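Local coordinates for protein octaprenyl-diphosphate synthase (Bacteroides thetaiotaomicron, PDB 3RMG) that probably acts as a magnesium-dependent prenyltransferase that lengthens isoprenoid diphosphates, at residues Val74-Glu77 with Leu78-Thr81; Val189-Glu193 with Glu194-Phe198; Thr316-Asp319 with Tyr320-Arg324. All coordinates share one frame; numbering follows the deposited sequence.

How the interactions relate
Three local contacts, each within one continuous piece of chain, sample the all-helical fold at separate points. Interaction 1 lies about 22 Å, centre to centre, from both of the others, and the centres of interactions 2 and 3 are about 25 Å apart. None touches another; the closest approach is about 9 Å between nearest atoms of interactions 1 and 3. Helix 50-62 is their common neighbour, meeting E77, V191 and Y317 with different residues. The two aspartate-rich motifs that bind magnesium in relatives lie toward the C-terminal ends of helices 67-90 and 193-217, so interaction 1 precedes the first, and interaction 2 starts the helix leading to the second.

Interaction 1 of 3, residues Val74-Glu77 with Leu78-Thr81; sequences VSLE and LLHT
V74 and L78, one turn apart on a single helix, lay their side chains alongside each other and point the same way. The touching branches are V74 CG1 and L78 CD1, 3.6 Å apart. V74 places CG1 opposite its own nitrogen (chi1 176°), which turns this methyl toward the next turn. L78 CG also passes close over the backbone, 3.1 Å from V74 O, the carbonyl that accepts the hydrogen bond from L78 N at 2.7 Å. The amide is thus hydrogen-bonded, and the branch point packs against the same oxygen.

L76 and L79 are a looser pair: their CD2 methyls come only to 4.4 Å. The polar counterpart is at E77 O, which takes two donors from one residue. T81 N reaches it at 3.0 Å, and T81 OG1 at 2.6 Å from the opposite face of the carbonyl plane. The threonine hydroxyl, rotated beside its own nitrogen (chi1 -42°), donates this bond back along the helix, so its rotation is fixed and its proton used. Such a bond to the carbonyl four residues earlier is a common intrahelical arrangement, here in a core helix of the all-alpha fold.

V74 and L78 face helix 102-128 at H125, and S75 OG hydrogen-bonds to S122 O on it. L79 packs on L141 of helix 132-154, which L76 shares while also meeting A180, C181 and A184 of helix 174-188. E77 and H80 lie against R51 of helix 50-62, so four helices pack against this turn, while E77, H80 and T81 stay partly exposed.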
loop_
_atom_site.group_PDB
_atom_site.type_symbol
_atom_site.label_atom_id
_atom_site.label_comp_id
_atom_site.label_asym_id
_atom_site.label_seq_id
_atom_site.Cartn_x
_atom_site.Cartn_y
_atom_site.Cartn_z
ATOM N N VAL A 74 -4.568 8.583 13.197
ATOM C CA VAL A 74 -4.067 8.972 11.887
ATOM C C VAL A 74 -3.796 7.736 11.015
ATOM O O VAL A 74 -4.252 7.637 9.866
ATOM C CB VAL A 74 -2.793 9.809 12.027
ATOM C CG1 VAL A 74 -2.196 10.157 10.647
ATOM C CG2 VAL A 74 -3.111 11.073 12.815
ATOM N N SER A 75 -3.071 6.780 11.569
ATOM C CA SER A 75 -2.743 5.591 10.803
ATOM C C SER A 75 -3.992 4.962 10.217
ATOM O O SER A 75 -4.062 4.730 9.014
ATOM C CB SER A 75 -2.025 4.567 11.665
ATOM O OG SER A 75 -1.789 3.397 10.911
ATOM N N LEU A 76 -4.978 4.679 11.069
ATOM C CA LEU A 76 -6.173 3.977 10.626
ATOM C C LEU A 76 -6.997 4.831 9.678
ATOM O O LEU A 76 -7.542 4.333 8.707
ATOM C CB LEU A 76 -7.006 3.500 11.816
ATOM C CG LEU A 76 -6.433 2.278 12.564
ATOM C CD1 LEU A 76 -7.184 2.024 13.841
ATOM C CD2 LEU A 76 -6.433 1.019 11.693
ATOM N N GLU A 77 -7.049 6.130 9.929
ATOM C CA GLU A 77 -7.741 7.027 9.015
ATOM C C GLU A 77 -7.053 7.094 7.640
ATOM O O GLU A 77 -7.712 7.167 6.605
ATOM C CB GLU A 77 -7.873 8.416 9.640
ATOM C CG GLU A 77 -8.929 9.291 8.986
ATOM C CD GLU A 77 -10.348 8.847 9.309
ATOM O OE1 GLU A 77 -10.514 7.889 10.091
ATOM O OE2 GLU A 77 -11.302 9.458 8.780
ATOM N N LEU A 78 -5.728 7.064 7.624
ATOM C CA LEU A 78 -5.001 7.013 6.361
ATOM C C LEU A 78 -5.266 5.705 5.604
ATOM O O LEU A 78 -5.426 5.704 4.373
ATOM C CB LEU A 78 -3.497 7.183 6.602
ATOM C CG LEU A 78 -3.093 8.562 7.120
ATOM C CD1 LEU A 78 -1.607 8.628 7.424
ATOM C CD2 LEU A 78 -3.504 9.620 6.121
ATOM N N LEU A 79 -5.293 4.594 6.334
ATOM C CA LEU A 79 -5.556 3.290 5.716
ATOM C C LEU A 79 -6.924 3.285 5.030
ATOM O O LEU A 79 -7.073 2.811 3.899
ATOM C CB LEU A 79 -5.480 2.173 6.766
ATOM C CG LEU A 79 -5.895 0.763 6.344
ATOM C CD1 LEU A 79 -5.091 0.326 5.145
ATOM C CD2 LEU A 79 -5.683 -0.207 7.489
ATOM N N HIS A 80 -7.922 3.818 5.730
ATOM C CA HIS A 80 -9.269 3.929 5.202
ATOM C C HIS A 80 -9.288 4.821 3.961
ATOM O O HIS A 80 -9.824 4.452 2.915
ATOM C CB HIS A 80 -10.176 4.519 6.268
ATOM C CG HIS A 80 -11.550 4.845 5.779
ATOM N ND1 HIS A 80 -12.367 3.912 5.174
ATOM C CD2 HIS A 80 -12.265 5.994 5.832
ATOM C CE1 HIS A 80 -13.524 4.474 4.872
ATOM N NE2 HIS A 80 -13.488 5.736 5.260
ATOM N N THR A 81 -8.691 5.999 4.077
ATOM C CA THR A 81 -8.642 6.909 2.948
ATOM C C THR A 81 -7.992 6.257 1.746
ATOM O O THR A 81 -8.479 6.395 0.624
ATOM C CB THR A 81 -7.868 8.195 3.271
ATOM O OG1 THR A 81 -8.218 8.652 4.585
ATOM C CG2 THR A 81 -8.202 9.268 2.251
#

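Interaction 2 of 3, residues Val189-Glu193 with Glu194-Phe198; sequences VQVGE and EEVAF
The side chain of E195 folds back to meet V191 and G192 at the start of helix 193-217: its CG sits beside the backbone N (chi1 -63°), and the chain bends at chi2. Among the hydrogen bonds, the one made by a side chain is from G192 N to E195 OE1, 2.6 Å long but bent, with an N-H...O angle of 130°. Its donor approaches almost in line with the carboxylate C-O bond. Backbone bonds then begin the helix: V196 N to G192 O at 3.1 Å, and A197 N to E193 O at 2.8 Å.

Van der Waals contact comes from V191, whose side chain crosses that of E195 at about a right angle. V191 CB lies 3.1 Å from E195 OE1, a tight fit, while V191 CG2 rests 3.6 Å from E195 CB. The same CG2 also approaches V196 CG2, at 4.4 Å, and both valines continue onto A186 of helix 174-188. With an alanine at the E195 position, G192 N would probably lose this acceptor and V191 the carboxylate that lies against its CB.

Electrostatically, E193, E194 and E195 gather negative charge at the helix's first turn, which should suit its partly positive end.

With G192 as N-cap, E195 N3, V191 N' and V196 N4, the geometry gives the side-chain-to-N-cap half of a capping box, together with a hydrophobic staple between the two valines.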
loop_
_atom_site.group_PDB
_atom_site.type_symbol
_atom_site.label_atom_id
_atom_site.label_comp_id
_atom_site.label_asym_id
_atom_site.label_seq_id
_atom_site.Cartn_x
_atom_site.Cartn_y
_atom_site.Cartn_z
ATOM N N VAL A 189 -3.253 3.274 25.235
ATOM C CA VAL A 189 -3.180 3.710 26.631
ATOM C C VAL A 189 -2.799 2.524 27.506
ATOM O O VAL A 189 -2.828 2.592 28.726
ATOM C CB VAL A 189 -4.511 4.364 27.126
ATOM C CG1 VAL A 189 -4.815 5.634 26.332
ATOM C CG2 VAL A 189 -5.680 3.401 26.999
ATOM N N GLN A 190 -2.445 1.425 26.861
ATOM C CA GLN A 190 -1.788 0.317 27.545
ATOM C C GLN A 190 -2.610 -0.343 28.642
ATOM O O GLN A 190 -2.087 -0.615 29.720
ATOM C CB GLN A 190 -0.461 0.789 28.136
ATOM C CG GLN A 190 0.458 1.413 27.111
ATOM C CD GLN A 190 1.824 1.704 27.672
ATOM O OE1 GLN A 190 1.958 2.129 28.820
ATOM N NE2 GLN A 190 2.854 1.474 26.868
ATOM N N VAL A 191 -3.881 -0.619 28.378
ATOM C CA VAL A 191 -4.682 -1.356 29.352
ATOM C C VAL A 191 -4.619 -2.857 29.067
ATOM O O VAL A 191 -4.016 -3.286 28.086
ATOM C CB VAL A 191 -6.126 -0.843 29.396
ATOM C CG1 VAL A 191 -6.145 0.584 29.943
ATOM C CG2 VAL A 191 -6.748 -0.879 28.000
ATOM N N GLY A 192 -5.223 -3.661 29.929
ATOM C CA GLY A 192 -5.141 -5.112 29.782
ATOM C C GLY A 192 -5.878 -5.684 28.576
ATOM O O GLY A 192 -6.627 -4.975 27.878
ATOM N N GLU A 193 -5.672 -6.978 28.350
ATOM C CA GLU A 193 -6.238 -7.700 27.211
ATOM C C GLU A 193 -7.766 -7.667 27.162
ATOM O O GLU A 193 -8.356 -7.549 26.085
ATOM C CB GLU A 193 -5.738 -9.153 27.196
ATOM C CG GLU A 193 -4.248 -9.288 26.885
ATOM C CD GLU A 193 -3.796 -10.738 26.741
ATOM O OE1 GLU A 193 -4.624 -11.599 26.363
ATOM O OE2 GLU A 193 -2.605 -11.011 27.006
ATOM N N GLU A 194 -8.403 -7.751 28.321
ATOM C CA GLU A 194 -9.858 -7.766 28.364
ATOM C C GLU A 194 -10.453 -6.413 27.969
ATOM O O GLU A 194 -11.479 -6.346 27.290
ATOM C CB GLU A 194 -10.372 -8.205 29.737
ATOM C CG GLU A 194 -10.440 -7.098 30.777
ATOM C CD GLU A 194 -9.287 -7.137 31.762
ATOM O OE1 GLU A 194 -8.115 -7.095 31.326
ATOM O OE2 GLU A 194 -9.566 -7.199 32.980
ATOM N N GLU A 195 -9.796 -5.335 28.378
ATOM C CA GLU A 195 -10.265 -4.008 28.025
ATOM C C GLU A 195 -10.096 -3.773 26.531
ATOM O O GLU A 195 -10.998 -3.241 25.864
ATOM C CB GLU A 195 -9.543 -2.950 28.863
ATOM C CG GLU A 195 -9.825 -3.088 30.363
ATOM C CD GLU A 195 -8.639 -2.705 31.237
ATOM O OE1 GLU A 195 -7.512 -3.188 30.972
ATOM O OE2 GLU A 195 -8.842 -1.935 32.201
ATOM N N VAL A 196 -8.954 -4.199 25.998
ATOM C CA VAL A 196 -8.703 -4.173 24.555
ATOM C C VAL A 196 -9.759 -5.008 23.826
ATOM O O VAL A 196 -10.314 -4.572 22.825
ATOM C CB VAL A 196 -7.283 -4.698 24.235
ATOM C CG1 VAL A 196 -7.123 -4.952 22.776
ATOM C CG2 VAL A 196 -6.230 -3.696 24.714
ATOM N N ALA A 197 -10.058 -6.197 24.349
ATOM C CA ALA A 197 -11.093 -7.048 23.761
ATOM C C ALA A 197 -12.468 -6.397 23.895
ATOM O O ALA A 197 -13.313 -6.466 22.983
ATOM C CB ALA A 197 -11.097 -8.448 24.416
ATOM N N PHE A 198 -12.698 -5.768 25.039
ATOM C CA PHE A 198 -13.948 -5.050 25.249
ATOM C C PHE A 198 -14.109 -3.904 24.239
ATOM O O PHE A 198 -15.194 -3.692 23.693
ATOM C CB PHE A 198 -14.004 -4.548 26.686
ATOM C CG PHE A 198 -14.995 -3.445 26.923
ATOM C CD1 PHE A 198 -14.755 -2.161 26.438
ATOM C CD2 PHE A 198 -16.126 -3.665 27.707
ATOM C CE1 PHE A 198 -15.655 -1.117 26.689
ATOM C CE2 PHE A 198 -17.022 -2.633 27.961
ATOM C CZ PHE A 198 -16.782 -1.351 27.447
#

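Interaction 3 of 3, residues Thr316-Asp319 with Tyr320-Arg324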
loop_
_atom_site.group_PDB
_atom_site.type_symbol
_atom_site.label_atom_id
_atom_site.label_comp_id
_atom_site.label_asym_id
_atom_site.label_seq_id
_atom_site.Cartn_x
_atom_site.Cartn_y
_atom_site.Cartn_z
ATOM N N THR A 316 -24.120 9.107 23.417
ATOM C CA THR A 316 -24.621 10.131 22.497
ATOM C C THR A 316 -24.064 9.925 21.083
ATOM O O THR A 316 -24.771 10.057 20.101
ATOM C CB THR A 316 -24.264 11.563 22.971
ATOM O OG1 THR A 316 -24.613 11.718 24.349
ATOM C CG2 THR A 316 -25.013 12.606 22.156
ATOM N N TYR A 317 -22.782 9.621 20.979
ATOM C CA TYR A 317 -22.199 9.253 19.695
ATOM C C TYR A 317 -23.034 8.147 19.029
ATOM O O TYR A 317 -23.400 8.237 17.864
ATOM C CB TYR A 317 -20.790 8.747 19.950
ATOM C CG TYR A 317 -19.990 8.317 18.745
ATOM C CD1 TYR A 317 -19.103 9.198 18.126
ATOM C CD2 TYR A 317 -20.069 7.016 18.264
ATOM C CE1 TYR A 317 -18.337 8.798 17.040
ATOM C CE2 TYR A 317 -19.312 6.606 17.175
ATOM C CZ TYR A 317 -18.448 7.498 16.573
ATOM O OH TYR A 317 -17.693 7.088 15.503
ATOM N N LEU A 318 -23.346 7.100 19.780
ATOM C CA LEU A 318 -24.013 5.960 19.190
ATOM C C LEU A 318 -25.465 6.296 18.841
ATOM O O LEU A 318 -25.973 5.842 17.818
ATOM C CB LEU A 318 -23.876 4.715 20.084
ATOM C CG LEU A 318 -24.369 3.382 19.500
ATOM C CD1 LEU A 318 -24.063 3.271 18.013
ATOM C CD2 LEU A 318 -23.770 2.201 20.238
ATOM N N ASP A 319 -26.117 7.127 19.654
ATOM C CA ASP A 319 -27.462 7.606 19.323
ATOM C C ASP A 319 -27.455 8.427 18.040
ATOM O O ASP A 319 -28.382 8.358 17.242
ATOM C CB ASP A 319 -28.039 8.451 20.449
ATOM C CG ASP A 319 -28.609 7.615 21.575
ATOM O OD1 ASP A 319 -28.699 8.129 22.707
ATOM O OD2 ASP A 319 -28.975 6.446 21.331
ATOM N N TYR A 320 -26.398 9.209 17.855
ATOM C CA TYR A 320 -26.288 10.113 16.723
ATOM C C TYR A 320 -26.014 9.332 15.437
ATOM O O TYR A 320 -26.545 9.662 14.374
ATOM C CB TYR A 320 -25.172 11.114 16.991
ATOM C CG TYR A 320 -25.197 12.349 16.129
ATOM C CD1 TYR A 320 -25.836 13.509 16.564
ATOM C CD2 TYR A 320 -24.553 12.371 14.892
ATOM C CE1 TYR A 320 -25.848 14.655 15.784
ATOM C CE2 TYR A 320 -24.558 13.509 14.106
ATOM C CZ TYR A 320 -25.207 14.649 14.554
ATOM O OH TYR A 320 -25.217 15.786 13.775
ATOM N N VAL A 321 -25.185 8.298 15.533
ATOM C CA VAL A 321 -25.005 7.370 14.424
ATOM C C VAL A 321 -26.367 6.803 14.001
ATOM O O VAL A 321 -26.876 7.115 12.922
ATOM C CB VAL A 321 -24.041 6.232 14.805
ATOM C CG1 VAL A 321 -24.127 5.082 13.810
ATOM C CG2 VAL A 321 -22.625 6.761 14.896
ATOM N N VAL A 322 -26.965 5.994 14.869
ATOM C CA VAL A 322 -28.289 5.430 14.618
ATOM C C VAL A 322 -29.318 6.445 14.101
ATOM O O VAL A 322 -29.859 6.288 13.007
ATOM C CB VAL A 322 -28.850 4.759 15.881
ATOM C CG1 VAL A 322 -30.320 4.396 15.685
ATOM C CG2 VAL A 322 -28.024 3.533 16.227
ATOM N N ALA A 323 -29.591 7.480 14.891
ATOM C CA ALA A 323 -30.616 8.476 14.555
ATOM C C ALA A 323 -30.326 9.223 13.260
ATOM O O ALA A 323 -31.226 9.814 12.666
ATOM C CB ALA A 323 -30.799 9.469 15.702
ATOM N N ARG A 324 -29.070 9.202 12.828
ATOM C CA ARG A 324 -28.674 9.900 11.609
ATOM C C ARG A 324 -29.552 9.475 10.427
ATOM O O ARG A 324 -29.832 8.285 10.248
ATOM C CB ARG A 324 -27.203 9.627 11.296
ATOM C CG ARG A 324 -26.533 10.734 10.517
ATOM C CD ARG A 324 -25.264 10.253 9.838
ATOM N NE ARG A 324 -24.656 11.320 9.047
ATOM C CZ ARG A 324 -25.177 11.812 7.925
ATOM N NH1 ARG A 324 -24.556 12.787 7.277
ATOM N NH2 ARG A 324 -26.322 11.335 7.452
#
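Y317 and V321 meet in the last turns of helix 309-323, the closing helix of an all-alpha isoprenoid synthase fold. In this first shell, V321 CG2 comes obliquely to the phenol ring, 4.0 Å from Y317 CE2. Y317 sets its ring opposite the backbone nitrogen (chi1 -180°), which carries it forward, toward the next turn, where V321 CG2 lies. V321 CG2 is also 3.4 Å from Y317 O, so the valine leans on both ring and carbonyl. L318 CD1 makes a looser contact, 4.4 Å from both V321 CB and V322 CG2, bridging the two valines.

The backbone sets this spacing. V321 N donates to Y317 O at 2.9 Å with a nearly straight N-H...O angle of 165°, and V322 N binds L318 O, keeping each residue one turn from its partner. Y320 N is gripped chiefly by T316 O and adds a weak bond to Y317 O. After A323 N reaches D319 O at 2.8 Å, the helix ends: R324 leaves helical geometry, and R324 N bonds to V321 O at 3.0 Å and weakly to Y320 O.

Farther out, neighbouring helices pack against these side chains: L318 meets A298 and V322 meets I291 on helix 283-302, from which K295 NZ makes a salt bridge to D319 OD2. Helix 193-217 contributes I206 against Y317 and L318, and F210 beside V321, while T316 touches L8 and I9 of helix 5-10. Helix 50-62 brings I53 and L54 against the tyrosine, and the ring's far end is tethered there by a hydrogen bond between Y317 OH and M50 O.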